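Putative isochorismatase (Bordetella bronchiseptica, PDB 3UAO) catalyses the hydrolysis of maleamate to maleate and ammonia, a step in the bacterial degradation of nicotinate (vitamin B3). Local coordinates at residues P187-C193 and Y213-H219. Residues are numbered along the deposited sequence; the frame is centred on the assembly and turned at random.
Sequences PLVLSDC and YAAVMTH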
loop_
_atom_site.group_PDB
_atom_site.type_symbol
_atom_site.label_atom_id
_atom_site.label_comp_id
_atom_site.label_asym_id
_atom_site.label_seq_id
_atom_site.Cartn_x
_atom_site.Cartn_y
_atom_site.Cartn_z
ATOM N N PRO A 187 1.116 17.555 5.982
ATOM C CA PRO A 187 2.507 17.860 5.702
ATOM C C PRO A 187 2.810 19.343 5.912
ATOM O O PRO A 187 2.001 20.213 5.548
ATOM C CB PRO A 187 2.690 17.477 4.205
ATOM C CG PRO A 187 1.309 16.879 3.750
ATOM C CD PRO A 187 0.322 17.449 4.741
ATOM N N LEU A 188 3.977 19.616 6.509
ATOM C CA LEU A 188 4.513 20.958 6.659
ATOM C C LEU A 188 5.852 20.979 5.911
ATOM O O LEU A 188 6.880 20.510 6.420
ATOM C CB LEU A 188 4.720 21.272 8.144
ATOM C CG LEU A 188 4.771 22.738 8.593
ATOM C CD1 LEU A 188 4.902 22.819 10.110
ATOM C CD2 LEU A 188 5.858 23.547 7.885
ATOM N N VAL A 189 5.837 21.510 4.692
ATOM C CA VAL A 189 7.046 21.579 3.882
ATOM C C VAL A 189 7.915 22.775 4.297
ATOM O O VAL A 189 7.530 23.929 4.166
ATOM C CB VAL A 189 6.730 21.606 2.393
ATOM C CG1 VAL A 189 8.028 21.646 1.578
ATOM C CG2 VAL A 189 5.898 20.357 2.038
ATOM N N LEU A 190 9.082 22.472 4.836
ATOM C CA LEU A 190 10.043 23.462 5.199
ATOM C C LEU A 190 10.687 24.010 3.921
ATOM O O LEU A 190 11.620 23.409 3.399
ATOM C CB LEU A 190 11.112 22.828 6.078
ATOM C CG LEU A 190 10.927 22.535 7.570
ATOM C CD1 LEU A 190 9.672 23.215 8.204
ATOM C CD2 LEU A 190 11.073 21.005 7.918
ATOM N N SER A 191 10.186 25.150 3.435
ATOM C CA SER A 191 10.603 25.726 2.151
ATOM C C SER A 191 12.090 26.026 2.053
ATOM O O SER A 191 12.617 26.078 0.946
ATOM C CB SER A 191 9.844 27.024 1.846
ATOM O OG SER A 191 10.010 27.990 2.884
ATOM N N ASP A 192 12.740 26.265 3.199
ATOM C CA ASP A 192 14.155 26.571 3.248
ATOM C C ASP A 192 14.970 25.344 3.645
ATOM O O ASP A 192 16.183 25.443 3.790
ATOM C CB ASP A 192 14.465 27.821 4.131
ATOM C CG ASP A 192 14.074 27.654 5.608
ATOM O OD1 ASP A 192 13.155 26.856 5.931
ATOM O OD2 ASP A 192 14.685 28.336 6.472
ATOM N N CYS A 193 14.306 24.194 3.774
ATOM C CA CYS A 193 14.949 22.925 4.092
ATOM C C CYS A 193 14.729 21.822 3.045
ATOM O O CYS A 193 15.051 20.624 3.268
ATOM C CB CYS A 193 14.429 22.417 5.426
ATOM S SG CYS A 193 14.908 23.416 6.818
ATOM N N TYR A 213 -1.342 20.463 -1.326
ATOM C CA TYR A 213 -0.845 19.297 -0.615
ATOM C C TYR A 213 -0.259 19.520 0.767
ATOM O O TYR A 213 -0.085 18.545 1.506
ATOM C CB TYR A 213 0.247 18.635 -1.435
ATOM C CG TYR A 213 -0.156 18.196 -2.805
ATOM C CD1 TYR A 213 -1.340 17.522 -3.013
ATOM C CD2 TYR A 213 0.659 18.421 -3.880
ATOM C CE1 TYR A 213 -1.714 17.134 -4.265
ATOM C CE2 TYR A 213 0.294 18.017 -5.134
ATOM C CZ TYR A 213 -0.889 17.361 -5.328
ATOM O OH TYR A 213 -1.277 16.930 -6.601
ATOM N N ALA A 214 0.088 20.752 1.119
ATOM C CA ALA A 214 0.855 20.973 2.363
ATOM C C ALA A 214 0.738 22.381 2.875
ATOM O O ALA A 214 0.411 23.306 2.140
ATOM C CB ALA A 214 2.322 20.633 2.164
ATOM N N ALA A 215 0.985 22.527 4.163
ATOM C CA ALA A 215 1.372 23.839 4.706
ATOM C C ALA A 215 2.861 24.007 4.349
ATOM O O ALA A 215 3.654 23.072 4.450
ATOM C CB ALA A 215 1.137 23.913 6.221
ATOM N N VAL A 216 3.197 25.206 3.887
ATOM C CA VAL A 216 4.516 25.551 3.334
ATOM C C VAL A 216 5.023 26.855 3.976
ATOM O O VAL A 216 4.463 27.921 3.782
ATOM C CB VAL A 216 4.439 25.716 1.780
ATOM C CG1 VAL A 216 5.758 26.300 1.193
ATOM C CG2 VAL A 216 4.122 24.409 1.142
ATOM N N MET A 217 6.090 26.744 4.747
ATOM C CA MET A 217 6.674 27.893 5.396
ATOM C C MET A 217 8.182 27.671 5.631
ATOM O O MET A 217 8.679 26.543 5.546
ATOM C CB MET A 217 5.917 28.172 6.710
ATOM C CG MET A 217 5.892 27.031 7.749
ATOM S SD MET A 217 4.632 27.399 9.019
ATOM C CE MET A 217 3.150 26.921 8.153
ATOM N N THR A 218 8.901 28.750 5.915
ATOM C CA THR A 218 10.314 28.670 6.291
ATOM C C THR A 218 10.435 28.100 7.699
ATOM O O THR A 218 9.473 28.129 8.466
ATOM C CB THR A 218 11.001 30.050 6.218
ATOM O OG1 THR A 218 10.326 30.976 7.073
ATOM C CG2 THR A 218 10.972 30.579 4.805
ATOM N N HIS A 219 11.617 27.582 8.029
ATOM C CA HIS A 219 11.810 26.808 9.256
ATOM C C HIS A 219 11.623 27.605 10.559
ATOM O O HIS A 219 11.120 27.083 11.533
ATOM C CB HIS A 219 13.182 26.118 9.256
ATOM C CG HIS A 219 14.306 27.009 9.661
ATOM N ND1 HIS A 219 14.877 27.919 8.799
ATOM C CD2 HIS A 219 14.960 27.141 10.839
ATOM C CE1 HIS A 219 15.851 28.559 9.425
ATOM N NE2 HIS A 219 15.918 28.108 10.664
#
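Both first torsions at D192 (chi1 62°) and H219 (chi1 81°) set the side chain between the backbone N and the carbonyl carbon, bringing carboxylate and imidazole edge to edge, their planes nearly coplanar. D192 OD2 lies at the ring edge and accepts from H219 ND1 at 2.4 Å, a distance too short to be taken literally at this resolution. The other oxygen, D192 OD1, receives H219 N at 2.7 Å on its syn side, somewhat out of the carboxylate plane. One carboxylate thus grips both ring and backbone at the first turn of helix 219-224.

Before this clasp, strands 187-190 and 215-217 run parallel: A215 N donates to P187 O, V189 N to A215 O (2.7 Å), M217 N to V189 O and S191 N to M217 O (2.9 Å). The last donor stands well above the carbonyl plane, where the chain enters the type I turn L190-C193. On one face L188 CD2 meets M217 CG at 3.5 Å, the side chains crossing at about a right angle; on the other, V189 CB lies 4.0 Å from V216 CG2.

The pairing closes a beta-alpha-beta unit through helix 199-212 and adds 215-217, the outermost strand on this side of the Rossmann-like parallel sheet within the chain. Strand 161-167 hydrogen-bonds the backbones of L188 and L190 from the other side, helix 174-182 packs on V189, A222 of helix 219-224 touches L188 and M217, and helix 67-84 brings T73 against D192 and H219.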